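Side-chain contacts in Melibiose/raffinose/stachyose-binding protein MelE (Bacillus subtilis subsp. subtilis str. 168, PDB 4R6H), which binds melibiose, raffinose and stachyose and serves their import as the solute-binding subunit of an ABC transporter: residues Tyr147-Leu152 against Ala359-Tyr364; Leu274-Ala279 against Ala342-Ser347. One frame throughout, in Å; residues are numbered along the deposited sequence. Where two conformers were deposited one is given.

Contact 1 (Tyr147-Leu152 against Ala359-Tyr364)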
ATOM      1  N   TYR A 147      14.064  -2.272   7.909  1.00 16.69           N
ATOM      2  CA  TYR A 147      15.477  -2.489   8.086  1.00 16.51           C
ATOM      3  C   TYR A 147      15.797  -2.963   9.493  1.00 17.56           C
ATOM      4  O   TYR A 147      15.046  -2.719  10.433  1.00 16.26           O
ATOM      5  CB  TYR A 147      16.268  -1.212   7.791  1.00 17.26           C
ATOM      6  CG  TYR A 147      16.074  -0.121   8.806  1.00 16.56           C
ATOM      7  CD1 TYR A 147      14.910   0.649   8.851  1.00 16.79           C
ATOM      8  CD2 TYR A 147      17.024   0.103   9.801  1.00 18.94           C
ATOM      9  CE1 TYR A 147      14.736   1.642   9.816  1.00 18.00           C
ATOM     10  CE2 TYR A 147      16.856   1.083  10.732  1.00 17.50           C
ATOM     11  CZ  TYR A 147      15.714   1.854  10.737  1.00 18.47           C
ATOM     12  OH  TYR A 147      15.507   2.808  11.735  1.00 21.13           O
ATOM     13  N   ASN A 148      16.941  -3.628   9.620  1.00 16.72           N
ATOM     14  CA  ASN A 148      17.454  -4.113  10.900  1.00 16.54           C
ATOM     15  C   ASN A 148      18.255  -3.011  11.557  1.00 18.35           C
ATOM     16  O   ASN A 148      19.319  -2.647  11.083  1.00 17.78           O
ATOM     17  CB  ASN A 148      18.302  -5.353  10.652  1.00 16.60           C
ATOM     18  CG  ASN A 148      18.824  -5.969  11.905  1.00 18.59           C
ATOM     19  OD1 ASN A 148      19.247  -5.260  12.835  1.00 18.64           O
ATOM     20  ND2 ASN A 148      18.843  -7.290  11.937  1.00 18.49           N
ATOM     21  N   ARG A 149      17.706  -2.428  12.620  1.00 16.81           N
ATOM     22  CA  ARG A 149      18.329  -1.275  13.274  0.50 17.96           C
ATOM     23  C   ARG A 149      19.739  -1.589  13.785  1.00 17.40           C
ATOM     24  O   ARG A 149      20.654  -0.768  13.636  1.00 19.19           O
ATOM     25  CB  ARG A 149      17.472  -0.800  14.427  0.50 16.12           C
ATOM     26  CG  ARG A 149      16.039  -0.411  14.087  0.50 17.47           C
ATOM     27  CD  ARG A 149      15.323   0.046  15.354  0.50 19.68           C
ATOM     28  NE  ARG A 149      13.909   0.350  15.212  0.50 27.82           N
ATOM     29  CZ  ARG A 149      13.401   1.556  14.943  0.50 21.71           C
ATOM     30  NH1 ARG A 149      12.097   1.658  14.894  0.50 23.50           N
ATOM     31  NH2 ARG A 149      14.164   2.634  14.777  0.50 31.23           N
ATOM     32  N   ASN A 150      19.907  -2.774  14.335  1.00 18.60           N
ATOM     33  CA  ASN A 150      21.176  -3.155  14.936  1.00 20.52           C
ATOM     34  C   ASN A 150      22.266  -3.294  13.875  1.00 18.87           C
ATOM     35  O   ASN A 150      23.409  -2.905  14.127  1.00 22.60           O
ATOM     36  CB  ASN A 150      20.960  -4.463  15.690  1.00 25.06           C
ATOM     37  CG  ASN A 150      19.553  -4.552  16.339  1.00 74.86           C
ATOM     38  OD1 ASN A 150      19.379  -4.116  17.475  1.00 74.31           O
ATOM     39  ND2 ASN A 150      18.533  -5.070  15.590  1.00 40.57           N
ATOM     40  N   ILE A 151      21.899  -3.822  12.687  1.00 17.20           N
ATOM     41  CA  ILE A 151      22.883  -3.977  11.629  1.00 17.11           C
ATOM     42  C   ILE A 151      23.374  -2.630  11.144  1.00 18.78           C
ATOM     43  O   ILE A 151      24.576  -2.417  10.934  1.00 19.32           O
ATOM     44  CB  ILE A 151      22.331  -4.851  10.464  1.00 16.54           C
ATOM     45  CG1 ILE A 151      22.207  -6.302  10.893  1.00 20.59           C
ATOM     46  CG2 ILE A 151      23.199  -4.747   9.231  1.00 20.77           C
ATOM     47  CD1 ILE A 151      21.507  -7.191   9.888  1.00 19.07           C
ATOM     48  N   LEU A 152      22.455  -1.684  10.949  1.00 18.69           N
ATOM     49  CA  LEU A 152      22.871  -0.369  10.535  1.00 20.11           C
ATOM     50  C   LEU A 152      23.763   0.295  11.595  1.00 19.87           C
ATOM     51  O   LEU A 152      24.777   0.860  11.229  1.00 20.86           O
ATOM     52  CB  LEU A 152      21.711   0.549  10.154  1.00 19.04           C
ATOM     53  CG  LEU A 152      21.138   0.392   8.752  1.00 25.69           C
ATOM     54  CD1 LEU A 152      20.731  -1.005   8.349  1.00 36.64           C
ATOM     55  CD2 LEU A 152      20.038   1.413   8.528  1.00 21.76           C
ATOM     56  N   ALA A 359       4.530   2.620  15.453  1.00 17.47           N
ATOM     57  CA  ALA A 359       4.094   3.943  15.850  1.00 18.54           C
ATOM     58  C   ALA A 359       5.245   4.941  16.105  1.00 18.23           C
ATOM     59  O   ALA A 359       5.133   6.120  15.724  1.00 19.46           O
ATOM     60  CB  ALA A 359       3.221   3.853  17.112  1.00 21.11           C
ATOM     61  N   ASN A 360       6.320   4.407  16.723  0.50 18.86           N
ATOM     62  CA  ASN A 360       7.573   5.156  17.032  0.50 22.92           C
ATOM     63  C   ASN A 360       8.124   5.830  15.772  0.50 20.74           C
ATOM     64  O   ASN A 360       8.353   7.041  15.706  0.50 20.76           O
ATOM     65  CB  ASN A 360       8.637   4.242  17.737  0.50 21.16           C
ATOM     66  CG  ASN A 360       9.229   3.121  16.857  0.50 19.29           C
ATOM     67  OD1 ASN A 360       8.509   2.376  16.130  0.50 20.59           O
ATOM     68  ND2 ASN A 360      10.578   2.964  16.949  0.50 29.25           N
ATOM     69  N   ASP A 361       8.273   5.020  14.749  1.00 18.14           N
ATOM     70  CA  ASP A 361       8.834   5.477  13.466  1.00 15.37           C
ATOM     71  C   ASP A 361       7.905   6.409  12.742  1.00 17.67           C
ATOM     72  O   ASP A 361       8.340   7.379  12.131  1.00 18.24           O
ATOM     73  CB  ASP A 361       9.127   4.279  12.563  1.00 18.16           C
ATOM     74  CG  ASP A 361      10.349   3.486  13.019  1.00 24.53           C
ATOM     75  OD1 ASP A 361      11.321   4.089  13.572  1.00 24.59           O
ATOM     76  OD2 ASP A 361      10.384   2.277  12.806  1.00 19.82           O
ATOM     77  N   TYR A 362       6.600   6.160  12.776  1.00 16.45           N
ATOM     78  CA  TYR A 362       5.693   7.128  12.149  1.00 18.11           C
ATOM     79  C   TYR A 362       5.722   8.521  12.853  1.00 17.72           C
ATOM     80  O   TYR A 362       5.565   9.526  12.178  1.00 19.25           O
ATOM     81  CB  TYR A 362       4.274   6.591  11.994  1.00 16.90           C
ATOM     82  CG  TYR A 362       4.152   5.480  10.949  1.00 17.76           C
ATOM     83  CD1 TYR A 362       4.682   5.645   9.665  1.00 17.62           C
ATOM     84  CD2 TYR A 362       3.410   4.344  11.196  1.00 17.20           C
ATOM     85  CE1 TYR A 362       4.533   4.668   8.700  1.00 16.78           C
ATOM     86  CE2 TYR A 362       3.274   3.364  10.246  1.00 16.33           C
ATOM     87  CZ  TYR A 362       3.796   3.526   8.995  1.00 17.91           C
ATOM     88  OH  TYR A 362       3.627   2.564   8.026  1.00 17.22           O
ATOM     89  N   GLU A 363       5.929   8.544  14.166  1.00 19.24           N
ATOM     90  CA  GLU A 363       6.079   9.811  14.866  0.50 21.71           C
ATOM     91  C   GLU A 363       7.419  10.485  14.481  1.00 18.43           C
ATOM     92  O   GLU A 363       7.483  11.698  14.277  1.00 20.22           O
ATOM     93  CB  GLU A 363       6.006   9.567  16.363  0.50 22.42           C
ATOM     94  CG  GLU A 363       5.872  10.835  17.177  0.50 21.28           C
ATOM     95  CD  GLU A 363       4.827  10.718  18.271  0.50 22.72           C
ATOM     96  OE1 GLU A 363       3.829   9.964  18.116  0.50 32.15           O
ATOM     97  OE2 GLU A 363       5.005  11.396  19.299  0.50 30.52           O
ATOM     98  N   TYR A 364       8.472   9.699  14.396  1.00 17.03           N
ATOM     99  CA  TYR A 364       9.770  10.242  13.993  1.00 16.23           C
ATOM    100  C   TYR A 364       9.668  10.886  12.628  1.00 18.16           C
ATOM    101  O   TYR A 364      10.269  11.951  12.386  1.00 22.05           O
ATOM    102  CB  TYR A 364      10.839   9.156  13.982  1.00 18.09           C
ATOM    103  CG  TYR A 364      12.276   9.619  13.796  1.00 17.90           C
ATOM    104  CD1 TYR A 364      12.841   9.692  12.535  1.00 22.47           C
ATOM    105  CD2 TYR A 364      13.053   9.893  14.858  1.00 20.58           C
ATOM    106  CE1 TYR A 364      14.158  10.095  12.367  1.00 25.75           C
ATOM    107  CE2 TYR A 364      14.376  10.279  14.714  1.00 23.51           C
ATOM    108  CZ  TYR A 364      14.927  10.340  13.475  1.00 24.20           C
ATOM    109  OH  TYR A 364      16.252  10.755  13.385  1.00 26.31           O
TER
HETATM  110  O   HOH W   1      13.193   4.172  11.633  1.00 20.91           O
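The CA atoms of R149 and D361, the nearest pair of the two segments, are 11.7 Å apart; the extended R149 side chain spans most of that distance and D361 only a little. The contact is a salt bridge within the two-lobed fold of the bacterial solute-binding proteins. It joins the start of helix 149-155, just after strand 141-148, to the short helix 359-364. The R149 chain leaves with CG beside the backbone N (chi1 -57°) and then runs extended to NE, which carries the guanidinium across. NH1 does most of the gripping. It donates to D361 OD1 at 2.9 Å, with an N-H...O angle of 153°, and lies 2.8 Å from D361 OD2. NH2 adds a weak bond to D361 OD1. The guanidinium and carboxylate planes are turned 31° apart. N360 lies next to the guanidinium. Its ND2 and R149 NH1 are both donors and sit 2.9 Å apart, but both residues were deposited in two conformers, so this closeness is doubtful. D361 OD2 has a second partner in the backbone N of I289 on strand 287-291, which ties the carboxylate to the sheet as well. N148 is the N-cap of helix 149-155. Y147 joins the bridge through water: the molecule sits in the ring plane at the edge, 2.7 Å from Y147 OH, and donates weakly to D361 OD1.

Contact 2 (Leu274-Ala279 against Ala342-Ser347)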
ATOM      1  N   LEU A 274       6.429  -6.966   9.650  1.00 19.35           N
ATOM      2  CA  LEU A 274       7.696  -7.671   9.791  1.00 19.04           C
ATOM      3  C   LEU A 274       8.277  -7.490  11.186  1.00 18.37           C
ATOM      4  O   LEU A 274       8.721  -8.470  11.825  1.00 18.06           O
ATOM      5  CB  LEU A 274       8.722  -7.253   8.720  1.00 19.83           C
ATOM      6  CG  LEU A 274      10.088  -7.985   8.734  1.00 16.88           C
ATOM      7  CD1 LEU A 274       9.933  -9.482   8.557  1.00 22.30           C
ATOM      8  CD2 LEU A 274      11.040  -7.427   7.669  1.00 21.32           C
ATOM      9  N   GLY A 275       8.294  -6.248  11.663  1.00 20.10           N
ATOM     10  CA  GLY A 275       8.885  -5.952  12.961  1.00 18.95           C
ATOM     11  C   GLY A 275       8.227  -6.750  14.046  1.00 17.96           C
ATOM     12  O   GLY A 275       8.858  -7.381  14.874  1.00 19.88           O
ATOM     13  N   GLN A 276       6.899  -6.726  14.049  1.00 17.77           N
ATOM     14  CA  GLN A 276       6.172  -7.366  15.142  1.00 20.28           C
ATOM     15  C   GLN A 276       6.327  -8.887  15.067  1.00 22.35           C
ATOM     16  O   GLN A 276       6.448  -9.599  16.096  1.00 23.43           O
ATOM     17  CB  GLN A 276       4.693  -6.899  15.144  1.00 21.62           C
ATOM     18  CG  GLN A 276       3.801  -7.306  13.941  1.00 21.32           C
ATOM     19  CD  GLN A 276       2.543  -6.449  13.692  1.00 23.42           C
ATOM     20  OE1 GLN A 276       1.423  -6.964  13.571  1.00 29.28           O
ATOM     21  NE2 GLN A 276       2.734  -5.193  13.549  1.00 23.27           N
ATOM     22  N   ASP A 277       6.350  -9.419  13.856  1.00 18.69           N
ATOM     23  CA  ASP A 277       6.485 -10.856  13.652  1.00 18.91           C
ATOM     24  C   ASP A 277       7.881 -11.349  14.057  1.00 21.27           C
ATOM     25  O   ASP A 277       8.019 -12.412  14.678  1.00 21.58           O
ATOM     26  CB  ASP A 277       6.218 -11.229  12.207  1.00 21.97           C
ATOM     27  CG  ASP A 277       4.779 -11.028  11.797  1.00 25.73           C
ATOM     28  OD1 ASP A 277       3.899 -10.982  12.692  1.00 27.51           O
ATOM     29  OD2 ASP A 277       4.603 -10.873  10.551  1.00 27.65           O
ATOM     30  N   VAL A 278       8.906 -10.579  13.703  1.00 17.78           N
ATOM     31  CA  VAL A 278      10.278 -10.899  14.076  1.00 19.11           C
ATOM     32  C   VAL A 278      10.456 -10.828  15.597  1.00 19.77           C
ATOM     33  O   VAL A 278      11.088 -11.711  16.174  1.00 20.70           O
ATOM     34  CB  VAL A 278      11.251  -9.897  13.364  1.00 19.52           C
ATOM     35  CG1 VAL A 278      12.646  -9.891  13.992  1.00 19.44           C
ATOM     36  CG2 VAL A 278      11.341 -10.239  11.896  1.00 20.59           C
ATOM     37  N   ALA A 279       9.892  -9.788  16.218  1.00 18.09           N
ATOM     38  CA  ALA A 279       9.994  -9.630  17.685  1.00 20.86           C
ATOM     39  C   ALA A 279       9.429 -10.812  18.432  1.00 23.75           C
ATOM     40  O   ALA A 279       9.941 -11.153  19.525  1.00 24.41           O
ATOM     41  CB  ALA A 279       9.326  -8.350  18.118  1.00 21.85           C
ATOM     42  N   ALA A 342      -5.985  -3.953  14.592  1.00 16.23           N
ATOM     43  CA  ALA A 342      -6.112  -5.254  13.939  1.00 15.89           C
ATOM     44  C   ALA A 342      -5.440  -5.319  12.573  1.00 17.64           C
ATOM     45  O   ALA A 342      -5.026  -6.372  12.125  1.00 19.54           O
ATOM     46  CB  ALA A 342      -7.564  -5.629  13.824  1.00 19.78           C
ATOM     47  N   THR A 343      -5.356  -4.160  11.902  1.00 17.11           N
ATOM     48  CA  THR A 343      -4.726  -4.026  10.605  1.00 18.37           C
ATOM     49  C   THR A 343      -3.242  -3.665  10.659  1.00 17.58           C
ATOM     50  O   THR A 343      -2.591  -3.572   9.594  1.00 18.89           O
ATOM     51  CB  THR A 343      -5.411  -2.936   9.731  1.00 16.89           C
ATOM     52  OG1 THR A 343      -5.055  -1.614  10.189  1.00 17.00           O
ATOM     53  CG2 THR A 343      -6.945  -3.109   9.718  1.00 17.93           C
ATOM     54  N   SER A 344      -2.735  -3.422  11.867  1.00 17.66           N
ATOM     55  CA  SER A 344      -1.338  -3.045  12.111  1.00 18.07           C
ATOM     56  C   SER A 344      -0.944  -1.730  11.462  1.00 18.90           C
ATOM     57  O   SER A 344       0.234  -1.494  11.190  1.00 19.84           O
ATOM     58  CB  SER A 344      -0.368  -4.171  11.708  1.00 18.80           C
ATOM     59  OG  SER A 344      -0.694  -5.356  12.459  1.00 19.92           O
ATOM     60  N   LEU A 345      -1.916  -0.839  11.268  1.00 17.43           N
ATOM     61  CA  LEU A 345      -1.669   0.423  10.597  1.00 16.97           C
ATOM     62  C   LEU A 345      -2.339   1.536  11.325  1.00 16.79           C
ATOM     63  O   LEU A 345      -3.300   1.322  12.099  1.00 17.13           O
ATOM     64  CB  LEU A 345      -2.190   0.343   9.154  1.00 17.97           C
ATOM     65  CG  LEU A 345      -1.439  -0.505   8.152  1.00 19.40           C
ATOM     66  CD1 LEU A 345      -2.182  -0.675   6.852  1.00 24.03           C
ATOM     67  CD2 LEU A 345      -0.078   0.119   7.898  1.00 22.71           C
ATOM     68  N   PRO A 346      -1.909   2.780  11.056  1.00 16.01           N
ATOM     69  CA  PRO A 346      -2.583   3.900  11.714  1.00 17.00           C
ATOM     70  C   PRO A 346      -4.024   4.066  11.261  1.00 16.60           C
ATOM     71  O   PRO A 346      -4.378   3.716  10.130  1.00 16.51           O
ATOM     72  CB  PRO A 346      -1.792   5.128  11.249  1.00 18.89           C
ATOM     73  CG  PRO A 346      -0.518   4.592  10.732  1.00 20.01           C
ATOM     74  CD  PRO A 346      -0.767   3.206  10.236  1.00 18.58           C
ATOM     75  N   SER A 347      -4.831   4.631  12.137  1.00 19.02           N
ATOM     76  CA  SER A 347      -6.183   5.074  11.760  1.00 16.08           C
ATOM     77  C   SER A 347      -6.105   6.196  10.776  1.00 17.01           C
ATOM     78  O   SER A 347      -5.115   6.880  10.667  1.00 19.55           O
ATOM     79  CB  SER A 347      -6.926   5.530  13.016  1.00 20.38           C
ATOM     80  OG  SER A 347      -8.074   6.314  12.740  1.00 28.05           O
TER
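Q276 and S344 make this contact between them, and the whole of the 69 Å² buried falls on these two residues in about equal shares. Q276 sits in the first turn of helix 274-281. S344, the first residue to leave the helical conformation after helix 333-343, closes its end in a Schellman motif, with phi at 62°. The CA atoms of Q276 and S344 are 9.2 Å apart. Q276 reaches over with CG lodged between its backbone N and carbonyl carbon (chi1 66°) and the rest of the chain stretched out. S344 OG donates to Q276 OE1 at 2.9 Å. The hydroxyl lies in the carbonyl plane, on a lone pair, and the C=O...O angle of 118° is close to that expected for a lone pair of an sp2 oxygen. The other branch of the amide also touches the serine: Q276 NE2 packs 3.7 Å from S344 CB. With an alanine in place of Q276, S344 OG would probably lose this acceptor, and a gap would be left where the amide and the serine CB now touch. A342 O accepts from S45 OG of helix 44-60, and T343 OG1 is bonded to N139 ND2. Q276 also touches F357, and G275 N is bonded to Y358 OH. The contact thus joins helix 274-281 to the capped end of helix 333-343 at the surface. One neutral hydrogen bond and a little packing against the serine CB carry it, so it is likely to add only modest stability compared with a charged pair.

Overall arrangement
The two contacts have their centres 13 Å apart, on the same side of the chain's centre. Along the chain the order is 147-152, 274-279, 342-347, 359-364, so contact 2 falls wholly between the two halves of contact 1. They also touch directly: Y362 CD2 packs 4.0 Å from P346 CG. Helices 333-343 and 359-364 are consecutive, and the chain between them passes from one contact to the other. Contact 1 fastens helix 359-364 beside the mixed sheet that holds strand 141-148. Both contacts thus tie the same stretch of chain, 342-364, to earlier parts of the two-lobed fold: 342-347 to helix 274-281, and 359-364 to the start of helix 149-155.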